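PDB 7MIQ: glutathione S-transferase from Vibrio parahaemolyticus, which probably catalyses the conjugation of glutathione to electrophilic substrates, as a Gtt2-class member of the glutathione S-transferase family. Local coordinates for residues Gln45-Leu57 against Thr62-Asp74. Sequence-based numbering, arbitrary orientation.
Sequences QKSVNGKVPLLEL and TICESVAICRYLD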
# COMPACT_ATOMS: atom_id res chain seq x y z
N GLN A 45 -18.53 3.57 -11.20
CA GLN A 45 -17.94 4.90 -11.11
C GLN A 45 -17.99 5.46 -9.69
O GLN A 45 -17.21 6.36 -9.36
CB GLN A 45 -18.62 5.86 -12.08
CG GLN A 45 -19.96 6.40 -11.62
CD GLN A 45 -21.06 5.35 -11.61
OE1 GLN A 45 -21.00 4.37 -12.35
NE2 GLN A 45 -22.07 5.56 -10.78
N LYS A 46 -18.90 4.96 -8.84
CA LYS A 46 -18.89 5.32 -7.43
C LYS A 46 -17.66 4.80 -6.71
O LYS A 46 -17.38 5.24 -5.58
CB LYS A 46 -20.16 4.78 -6.75
CG LYS A 46 -21.47 5.25 -7.39
CD LYS A 46 -22.68 4.53 -6.79
CE LYS A 46 -22.91 4.91 -5.34
NZ LYS A 46 -23.96 4.08 -4.70
N SER A 47 -16.92 3.87 -7.32
CA SER A 47 -15.71 3.29 -6.76
C SER A 47 -14.51 3.73 -7.59
O SER A 47 -14.40 3.35 -8.77
CB SER A 47 -15.81 1.77 -6.71
OG SER A 47 -14.65 1.18 -6.14
N VAL A 48 -13.61 4.50 -6.99
CA VAL A 48 -12.46 5.02 -7.72
C VAL A 48 -11.64 3.89 -8.32
O VAL A 48 -11.16 3.98 -9.45
CB VAL A 48 -11.60 5.92 -6.81
CG1 VAL A 48 -10.24 6.16 -7.44
CG2 VAL A 48 -12.33 7.23 -6.55
N ASN A 49 -11.46 2.80 -7.57
CA ASN A 49 -10.72 1.65 -8.08
C ASN A 49 -11.62 0.66 -8.82
O ASN A 49 -11.11 -0.33 -9.36
CB ASN A 49 -9.96 0.96 -6.94
CG ASN A 49 -10.87 0.19 -5.99
OD1 ASN A 49 -12.09 0.34 -5.99
ND2 ASN A 49 -10.26 -0.65 -5.15
N GLY A 50 -12.92 0.92 -8.87
CA GLY A 50 -13.84 0.08 -9.61
C GLY A 50 -14.14 -1.26 -8.99
O GLY A 50 -14.55 -2.18 -9.70
N LYS A 51 -13.96 -1.40 -7.68
CA LYS A 51 -14.09 -2.70 -7.03
C LYS A 51 -14.85 -2.57 -5.72
O LYS A 51 -15.01 -1.47 -5.17
CB LYS A 51 -12.71 -3.33 -6.78
CG LYS A 51 -11.98 -3.77 -8.05
CD LYS A 51 -10.62 -4.36 -7.73
CE LYS A 51 -9.89 -4.77 -9.00
NZ LYS A 51 -9.69 -3.62 -9.92
N VAL A 52 -15.32 -3.71 -5.23
CA VAL A 52 -15.85 -3.84 -3.88
C VAL A 52 -14.68 -4.26 -2.98
O VAL A 52 -13.73 -4.87 -3.47
CB VAL A 52 -17.00 -4.87 -3.81
CG1 VAL A 52 -18.18 -4.40 -4.64
CG2 VAL A 52 -16.52 -6.24 -4.26
N PRO A 53 -14.72 -3.96 -1.67
CA PRO A 53 -15.80 -3.30 -0.93
C PRO A 53 -15.89 -1.80 -1.18
O PRO A 53 -14.91 -1.16 -1.58
CB PRO A 53 -15.43 -3.58 0.53
CG PRO A 53 -13.95 -3.67 0.51
CD PRO A 53 -13.60 -4.34 -0.79
N LEU A 54 -17.07 -1.24 -0.92
CA LEU A 54 -17.32 0.19 -1.10
C LEU A 54 -18.14 0.66 0.09
O LEU A 54 -19.22 0.13 0.35
CB LEU A 54 -18.05 0.47 -2.41
CG LEU A 54 -18.30 1.94 -2.77
CD1 LEU A 54 -16.98 2.69 -2.90
CD2 LEU A 54 -19.12 2.05 -4.05
N LEU A 55 -17.64 1.66 0.80
CA LEU A 55 -18.33 2.25 1.94
C LEU A 55 -19.02 3.53 1.51
O LEU A 55 -18.40 4.39 0.87
CB LEU A 55 -17.37 2.54 3.09
CG LEU A 55 -18.02 3.13 4.34
CD1 LEU A 55 -18.89 2.08 5.02
CD2 LEU A 55 -16.96 3.67 5.28
N GLU A 56 -20.30 3.67 1.86
CA GLU A 56 -21.08 4.85 1.51
C GLU A 56 -21.51 5.53 2.80
O GLU A 56 -22.21 4.93 3.62
CB GLU A 56 -22.29 4.49 0.66
CG GLU A 56 -23.03 5.68 0.08
CD GLU A 56 -24.24 5.28 -0.75
OE1 GLU A 56 -25.04 4.45 -0.28
OE2 GLU A 56 -24.37 5.79 -1.89
N LEU A 57 -21.08 6.78 2.99
CA LEU A 57 -21.41 7.54 4.19
C LEU A 57 -22.83 8.08 4.12
O LEU A 57 -23.48 8.07 3.06
CB LEU A 57 -20.42 8.69 4.38
CG LEU A 57 -18.94 8.31 4.33
CD1 LEU A 57 -18.07 9.51 4.68
CD2 LEU A 57 -18.66 7.14 5.27
N THR A 62 -18.44 8.21 -0.98
CA THR A 62 -18.01 6.82 -1.07
C THR A 62 -16.50 6.70 -0.88
O THR A 62 -15.73 7.56 -1.32
CB THR A 62 -18.41 6.18 -2.41
OG1 THR A 62 -17.87 6.93 -3.50
CG2 THR A 62 -19.92 6.09 -2.53
N ILE A 63 -16.10 5.61 -0.22
CA ILE A 63 -14.70 5.28 0.05
C ILE A 63 -14.47 3.85 -0.42
O ILE A 63 -15.20 2.94 -0.01
CB ILE A 63 -14.37 5.42 1.55
CG1 ILE A 63 -14.63 6.85 2.03
CG2 ILE A 63 -12.92 5.01 1.82
CD1 ILE A 63 -14.65 7.00 3.55
N CYS A 64 -13.48 3.66 -1.29
CA CYS A 64 -13.07 2.33 -1.71
C CYS A 64 -11.68 2.04 -1.15
O CYS A 64 -11.09 2.88 -0.46
CB CYS A 64 -13.11 2.20 -3.24
SG CYS A 64 -11.85 3.14 -4.14
N GLU A 65 -11.16 0.83 -1.46
CA GLU A 65 -9.94 0.25 -0.89
C GLU A 65 -10.19 -0.24 0.53
O GLU A 65 -10.58 0.54 1.40
CB GLU A 65 -8.76 1.24 -0.90
CG GLU A 65 -8.19 1.52 -2.28
CD GLU A 65 -7.56 0.29 -2.91
OE1 GLU A 65 -6.97 -0.53 -2.17
OE2 GLU A 65 -7.65 0.14 -4.14
N SER A 66 -9.95 -1.53 0.77
CA SER A 66 -10.32 -2.13 2.06
C SER A 66 -9.64 -1.42 3.23
O SER A 66 -10.27 -1.18 4.26
CB SER A 66 -9.97 -3.62 2.06
OG SER A 66 -8.59 -3.82 1.81
N VAL A 67 -8.36 -1.08 3.09
CA VAL A 67 -7.64 -0.45 4.20
C VAL A 67 -8.17 0.96 4.46
O VAL A 67 -8.25 1.41 5.61
CB VAL A 67 -6.13 -0.45 3.94
CG1 VAL A 67 -5.39 0.23 5.09
CG2 VAL A 67 -5.63 -1.88 3.77
N ALA A 68 -8.53 1.69 3.40
CA ALA A 68 -9.08 3.03 3.58
C ALA A 68 -10.44 2.97 4.26
O ALA A 68 -10.77 3.84 5.09
CB ALA A 68 -9.18 3.74 2.23
N ILE A 69 -11.26 1.97 3.92
CA ILE A 69 -12.53 1.77 4.61
C ILE A 69 -12.30 1.48 6.08
O ILE A 69 -12.97 2.03 6.96
CB ILE A 69 -13.34 0.66 3.92
CG1 ILE A 69 -13.76 1.09 2.51
CG2 ILE A 69 -14.55 0.27 4.76
CD1 ILE A 69 -14.33 -0.04 1.66
N CYS A 70 -11.32 0.61 6.38
CA CYS A 70 -11.02 0.29 7.77
C CYS A 70 -10.53 1.51 8.54
O CYS A 70 -10.87 1.69 9.71
CB CYS A 70 -9.97 -0.83 7.85
SG CYS A 70 -10.55 -2.44 7.27
N ARG A 71 -9.73 2.37 7.89
CA ARG A 71 -9.24 3.56 8.58
C ARG A 71 -10.40 4.48 8.97
O ARG A 71 -10.42 5.03 10.07
CB ARG A 71 -8.23 4.31 7.72
CG ARG A 71 -7.60 5.50 8.43
CD ARG A 71 -6.49 6.19 7.63
NE ARG A 71 -5.39 5.29 7.31
CZ ARG A 71 -4.47 4.88 8.17
NH1 ARG A 71 -4.49 5.26 9.44
NH2 ARG A 71 -3.50 4.08 7.74
N TYR A 72 -11.38 4.64 8.07
CA TYR A 72 -12.54 5.46 8.41
C TYR A 72 -13.35 4.82 9.53
O TYR A 72 -13.75 5.49 10.49
CB TYR A 72 -13.42 5.68 7.17
CG TYR A 72 -14.54 6.67 7.42
CD1 TYR A 72 -15.76 6.26 7.97
CD2 TYR A 72 -14.37 8.02 7.15
CE1 TYR A 72 -16.78 7.17 8.21
CE2 TYR A 72 -15.39 8.93 7.38
CZ TYR A 72 -16.58 8.50 7.92
OH TYR A 72 -17.59 9.41 8.16
N LEU A 73 -13.61 3.51 9.42
CA LEU A 73 -14.41 2.82 10.43
C LEU A 73 -13.73 2.83 11.79
O LEU A 73 -14.41 2.84 12.82
CB LEU A 73 -14.67 1.38 9.99
CG LEU A 73 -15.52 1.18 8.74
CD1 LEU A 73 -15.50 -0.28 8.30
CD2 LEU A 73 -16.94 1.66 8.98
N ASP A 74 -12.39 2.81 11.81
CA ASP A 74 -11.67 2.87 13.08
C ASP A 74 -12.02 4.15 13.84
O ASP A 74 -12.17 4.13 15.07
CB ASP A 74 -10.17 2.78 12.83
CG ASP A 74 -9.37 2.58 14.12
OD1 ASP A 74 -9.80 1.80 14.98
OD2 ASP A 74 -8.29 3.20 14.25
O HOH W 1 -12.50 -1.43 -2.85
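Strands 54-56 and 62-64 form an antiparallel beta hairpin, their axes 4.6 Å apart at closest approach. Leu55 and Ile63 are its hydrogen-bonded pair: Leu55 N to Ile63 O is 2.9 Å and Ile63 N to Leu55 O is 2.8 Å. Both side chains point to the face covered by helix 66-76. There Leu55 CB packs on Ile69 CG1. With CG anti to the backbone N (chi1 -179°), Leu55 carries its CD2 to Tyr72 CD1, at 3.9 Å. Both methyls of Leu57 touch the phenol end of Tyr72, CD2 at CE1 and CD1 at OH. Ile69 CD1 reaches back to the ring of Pro53, at the cis-proline position of the thioredoxin fold. In this family the Glu-Ser pair at the helix start and the backbone before this proline typically bind glutathione, consistent with a similar role for Glu65, Ser66 and Val52.

On the other face, Thr62 OG1 donates to Lys46 O at 2.7 Å. Asn49 N, inside the type I turn from Ser47 to Gly50, makes a long bond of 3.5 Å to Cys64 SG. Asn49 ND2 binds Glu65 OE2 at 2.9 Å from above the carboxylate plane. Asn49 OD1 accepts from Lys51 N in an Asx turn. One water accepts from Glu65 N and donates to Pro53 O.

Lys46 NZ forms a salt bridge with Glu56 OE2, weak as a hydrogen bond, while Glu56 OE1 bonds Tyr4 OH. Strand 54-56 lies between outermost strand 62-64 and strand 2-5. Helix 66-76 packs beside helix 10-22, and its Arg71 forms a salt bridge with Glu95 of the second subunit.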